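Local coordinates for Mannose/sialic acid-binding lectin (Polygonatum cyrtonema, PDB 3A0C), which probably binds carbohydrate, as a mannose-binding lectin of the bulb-type family with anti-HIV activity, at residues 2-14 against 50-62. Numbering follows the deposited sequence.
Sequences NSLSSPNSLFTGH and GSGCRLTLHNNGN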
loop_
_atom_site.group_PDB
_atom_site.type_symbol
_atom_site.label_atom_id
_atom_site.label_comp_id
_atom_site.label_asym_id
_atom_site.label_seq_id
_atom_site.Cartn_x
_atom_site.Cartn_y
_atom_site.Cartn_z
ATOM N N ASN A 2 -0.859 1.117 6.980
ATOM C CA ASN A 2 -1.050 -0.279 6.630
ATOM C C ASN A 2 -0.169 -0.644 5.438
ATOM O O ASN A 2 -0.531 -1.490 4.618
ATOM C CB ASN A 2 -2.523 -0.585 6.313
ATOM C CG ASN A 2 -3.023 0.151 5.105
ATOM O OD1 ASN A 2 -3.369 1.323 5.190
ATOM N ND2 ASN A 2 -3.057 -0.527 3.963
ATOM N N SER A 3 0.992 -0.001 5.341
ATOM C CA SER A 3 1.917 -0.287 4.243
ATOM C C SER A 3 3.358 -0.165 4.699
ATOM O O SER A 3 3.664 0.574 5.624
ATOM C CB SER A 3 1.689 0.675 3.069
ATOM O OG SER A 3 2.266 1.937 3.338
ATOM N N LEU A 4 4.234 -0.916 4.051
ATOM C CA LEU A 4 5.665 -0.902 4.344
ATOM C C LEU A 4 6.347 -0.906 2.980
ATOM O O LEU A 4 6.243 -1.877 2.238
ATOM C CB LEU A 4 6.094 -2.159 5.113
ATOM C CG LEU A 4 7.602 -2.248 5.396
ATOM C CD1 LEU A 4 7.920 -1.370 6.588
ATOM C CD2 LEU A 4 8.037 -3.695 5.673
ATOM N N SER A 5 7.041 0.169 2.641
ATOM C CA SER A 5 7.685 0.233 1.340
ATOM C C SER A 5 9.199 0.062 1.345
ATOM O O SER A 5 9.874 0.450 2.288
ATOM C CB SER A 5 7.305 1.537 0.639
ATOM O OG SER A 5 7.710 2.655 1.401
ATOM N N SER A 6 9.711 -0.530 0.270
ATOM C CA SER A 6 11.135 -0.776 0.092
ATOM C C SER A 6 11.969 0.477 0.353
ATOM O O SER A 6 11.646 1.540 -0.150
ATOM C CB SER A 6 11.393 -1.228 -1.348
ATOM O OG SER A 6 10.481 -2.235 -1.726
ATOM N N PRO A 7 13.079 0.358 1.100
ATOM C CA PRO A 7 13.619 -0.854 1.730
ATOM C C PRO A 7 13.418 -0.755 3.229
ATOM O O PRO A 7 14.284 -1.132 4.010
ATOM C CB PRO A 7 15.088 -0.803 1.353
ATOM C CG PRO A 7 15.375 0.655 1.540
ATOM C CD PRO A 7 14.145 1.363 0.941
ATOM N N ASN A 8 12.264 -0.222 3.612
ATOM C CA ASN A 8 11.918 -0.054 5.007
ATOM C C ASN A 8 11.784 -1.381 5.733
ATOM O O ASN A 8 11.764 -2.438 5.116
ATOM C CB ASN A 8 10.618 0.750 5.120
ATOM C CG ASN A 8 10.809 2.052 5.883
ATOM O OD1 ASN A 8 11.795 2.769 5.675
ATOM N ND2 ASN A 8 9.867 2.366 6.776
ATOM N N SER A 9 11.687 -1.309 7.053
ATOM C CA SER A 9 11.565 -2.498 7.868
ATOM C C SER A 9 10.586 -2.340 9.016
ATOM O O SER A 9 10.281 -1.237 9.449
ATOM C CB SER A 9 12.945 -2.879 8.412
ATOM O OG SER A 9 12.840 -3.758 9.518
ATOM N N LEU A 10 10.066 -3.468 9.476
ATOM C CA LEU A 10 9.157 -3.516 10.616
ATOM C C LEU A 10 9.961 -4.179 11.746
ATOM O O LEU A 10 10.062 -5.404 11.807
ATOM C CB LEU A 10 7.939 -4.381 10.306
ATOM C CG LEU A 10 6.749 -3.779 9.592
ATOM C CD1 LEU A 10 5.633 -4.817 9.604
ATOM C CD2 LEU A 10 6.282 -2.527 10.308
ATOM N N PHE A 11 10.546 -3.377 12.621
ATOM C CA PHE A 11 11.333 -3.927 13.706
ATOM C C PHE A 11 10.468 -4.625 14.744
ATOM O O PHE A 11 9.232 -4.624 14.643
ATOM C CB PHE A 11 12.174 -2.825 14.335
ATOM C CG PHE A 11 13.118 -2.170 13.365
ATOM C CD1 PHE A 11 12.727 -1.053 12.632
ATOM C CD2 PHE A 11 14.384 -2.709 13.143
ATOM C CE1 PHE A 11 13.584 -0.482 11.687
ATOM C CE2 PHE A 11 15.250 -2.152 12.203
ATOM C CZ PHE A 11 14.852 -1.038 11.474
ATOM N N THR A 12 11.121 -5.241 15.728
ATOM C CA THR A 12 10.411 -5.974 16.770
ATOM C C THR A 12 9.315 -5.134 17.400
ATOM O O THR A 12 9.529 -3.986 17.754
ATOM C CB THR A 12 11.383 -6.467 17.872
ATOM O OG1 THR A 12 12.339 -7.360 17.291
ATOM C CG2 THR A 12 10.627 -7.202 18.961
ATOM N N GLY A 13 8.133 -5.714 17.523
ATOM C CA GLY A 13 7.028 -4.995 18.120
ATOM C C GLY A 13 6.237 -4.138 17.159
ATOM O O GLY A 13 5.092 -3.802 17.462
ATOM N N HIS A 14 6.810 -3.786 16.011
ATOM C CA HIS A 14 6.095 -2.937 15.050
ATOM C C HIS A 14 5.029 -3.683 14.243
ATOM O O HIS A 14 5.112 -4.898 14.061
ATOM C CB HIS A 14 7.072 -2.261 14.083
ATOM C CG HIS A 14 8.018 -1.314 14.746
ATOM N ND1 HIS A 14 8.782 -0.414 14.034
ATOM C CD2 HIS A 14 8.378 -1.172 16.042
ATOM C CE1 HIS A 14 9.577 0.234 14.865
ATOM N NE2 HIS A 14 9.352 -0.208 16.090
ATOM N N GLY A 50 14.457 -16.732 16.590
ATOM C CA GLY A 50 15.438 -15.664 16.706
ATOM C C GLY A 50 15.098 -14.593 17.732
ATOM O O GLY A 50 14.029 -14.622 18.338
ATOM N N SER A 51 16.012 -13.649 17.916
ATOM C CA SER A 51 15.826 -12.558 18.850
ATOM C C SER A 51 16.038 -11.237 18.119
ATOM O O SER A 51 16.857 -11.138 17.212
ATOM C CB SER A 51 16.828 -12.667 20.006
ATOM O OG SER A 51 16.634 -13.855 20.756
ATOM N N GLY A 52 15.292 -10.221 18.520
ATOM C CA GLY A 52 15.438 -8.930 17.887
ATOM C C GLY A 52 15.209 -8.962 16.389
ATOM O O GLY A 52 15.918 -8.302 15.644
ATOM N N CYS A 53 14.223 -9.726 15.943
ATOM C CA CYS A 53 13.917 -9.804 14.514
ATOM C C CYS A 53 13.282 -8.530 13.937
ATOM O O CYS A 53 12.692 -7.719 14.661
ATOM C CB CYS A 53 12.977 -10.978 14.219
ATOM S SG CYS A 53 13.775 -12.610 14.159
ATOM N N ARG A 54 13.431 -8.378 12.623
ATOM C CA ARG A 54 12.869 -7.264 11.873
ATOM C C ARG A 54 12.437 -7.838 10.531
ATOM O O ARG A 54 13.023 -8.795 10.048
ATOM C CB ARG A 54 13.900 -6.159 11.650
ATOM C CG ARG A 54 15.090 -6.562 10.807
ATOM C CD ARG A 54 16.081 -5.415 10.672
ATOM N NE ARG A 54 17.437 -5.881 10.384
ATOM C CZ ARG A 54 17.877 -6.223 9.180
ATOM N NH1 ARG A 54 17.074 -6.152 8.124
ATOM N NH2 ARG A 54 19.123 -6.638 9.036
ATOM N N LEU A 55 11.389 -7.277 9.951
ATOM C CA LEU A 55 10.908 -7.737 8.657
ATOM C C LEU A 55 11.299 -6.667 7.657
ATOM O O LEU A 55 10.797 -5.553 7.706
ATOM C CB LEU A 55 9.385 -7.904 8.670
ATOM C CG LEU A 55 8.796 -8.319 7.316
ATOM C CD1 LEU A 55 8.784 -9.837 7.175
ATOM C CD2 LEU A 55 7.399 -7.753 7.190
ATOM N N THR A 56 12.197 -7.001 6.746
ATOM C CA THR A 56 12.653 -6.042 5.769
ATOM C C THR A 56 12.138 -6.378 4.379
ATOM O O THR A 56 12.181 -7.536 3.962
ATOM C CB THR A 56 14.199 -6.007 5.717
ATOM O OG1 THR A 56 14.723 -5.784 7.030
ATOM C CG2 THR A 56 14.677 -4.908 4.810
ATOM N N LEU A 57 11.618 -5.367 3.682
ATOM C CA LEU A 57 11.186 -5.542 2.297
ATOM C C LEU A 57 12.266 -4.839 1.443
ATOM O O LEU A 57 12.363 -3.621 1.437
ATOM C CB LEU A 57 9.811 -4.904 2.040
ATOM C CG LEU A 57 9.351 -4.922 0.568
ATOM C CD1 LEU A 57 9.276 -6.347 0.080
ATOM C CD2 LEU A 57 8.004 -4.253 0.411
ATOM N N HIS A 58 13.088 -5.615 0.747
ATOM C CA HIS A 58 14.158 -5.066 -0.085
ATOM C C HIS A 58 13.634 -4.456 -1.375
ATOM O O HIS A 58 12.506 -4.727 -1.787
ATOM C CB HIS A 58 15.168 -6.164 -0.423
ATOM C CG HIS A 58 15.841 -6.744 0.777
ATOM N ND1 HIS A 58 16.730 -6.024 1.545
ATOM C CD2 HIS A 58 15.720 -7.954 1.372
ATOM C CE1 HIS A 58 17.127 -6.766 2.564
ATOM N NE2 HIS A 58 16.529 -7.942 2.484
ATOM N N ASN A 59 14.467 -3.647 -2.026
ATOM C CA ASN A 59 14.065 -2.999 -3.267
ATOM C C ASN A 59 13.888 -3.948 -4.433
ATOM O O ASN A 59 13.475 -3.520 -5.510
ATOM C CB ASN A 59 15.065 -1.919 -3.678
ATOM C CG ASN A 59 15.085 -0.745 -2.731
ATOM O OD1 ASN A 59 14.048 -0.283 -2.273
ATOM N ND2 ASN A 59 16.274 -0.243 -2.447
ATOM N N ASN A 60 14.213 -5.226 -4.238
ATOM C CA ASN A 60 14.048 -6.200 -5.313
ATOM C C ASN A 60 12.791 -7.055 -5.140
ATOM O O ASN A 60 12.543 -7.972 -5.915
ATOM C CB ASN A 60 15.299 -7.084 -5.466
ATOM C CG ASN A 60 15.560 -7.963 -4.264
ATOM O OD1 ASN A 60 14.938 -7.815 -3.218
ATOM N ND2 ASN A 60 16.497 -8.887 -4.408
ATOM N N GLY A 61 11.989 -6.731 -4.127
ATOM C CA GLY A 61 10.745 -7.445 -3.921
ATOM C C GLY A 61 10.826 -8.598 -2.961
ATOM O O GLY A 61 9.825 -9.257 -2.703
ATOM N N ASN A 62 12.008 -8.837 -2.419
ATOM C CA ASN A 62 12.175 -9.933 -1.486
ATOM C C ASN A 62 11.871 -9.478 -0.066
ATOM O O ASN A 62 12.438 -8.501 0.413
ATOM C CB ASN A 62 13.603 -10.507 -1.585
ATOM C CG ASN A 62 13.763 -11.828 -0.837
ATOM O OD1 ASN A 62 12.866 -12.665 -0.845
ATOM N ND2 ASN A 62 14.905 -12.020 -0.206
#
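Leu55 O takes two donors from the strand opposite: Leu10 N at 2.8 Å, short and fairly straight, and Ser9 OG at 3.3 Å, a weak bond. With its hydroxyl anti to the backbone N (chi1 162°), Ser9 brings OG to this carbonyl and over the centre of the Phe11 ring, 3.8 Å above its plane. Leu55 N answers Leu10 O at 3.0 Å, closing an antiparallel hydrogen-bonded pair, although the donor stands well above the carbonyl plane. Beyond the bridge at Ser9 and Thr56, Leu57 N binds Asn8 O almost head-on, at 3.3 Å. At the other end Thr12 OG1 meets Cys53 O at 2.7 Å, in the carbonyl plane on a lone pair, next to the disulfide from Cys53 to Cys30.

Ser9 and Thr56 point to one face of the sheet, where Arg54 runs extended alongside Phe11, CD 3.7 Å from Phe11 CE2, with the guanidinium and ring planes 56° apart; its NH1 bonds Thr56 OG1 within the guanidinium plane. Leu10 and Leu55 point to the other, lying side by side, and Leu4 CD2 comes 4.2 Å from Leu57 CB; Phe32 and Leu87 from the other two sheets also pack here. Around the cis-Pro7 turn, Ser6 OG accepts from Tyr85 N and lies near His58 O, while the Asn59 amide lies beside the proline ring.

Strand 3-5 pairs with strand 86-89 in one sheet and strand 9-10 edges another beside 54-57, the N-terminal chain linking sheets around a shared apolar core, as in the beta-prism II fold of bulb-type lectins.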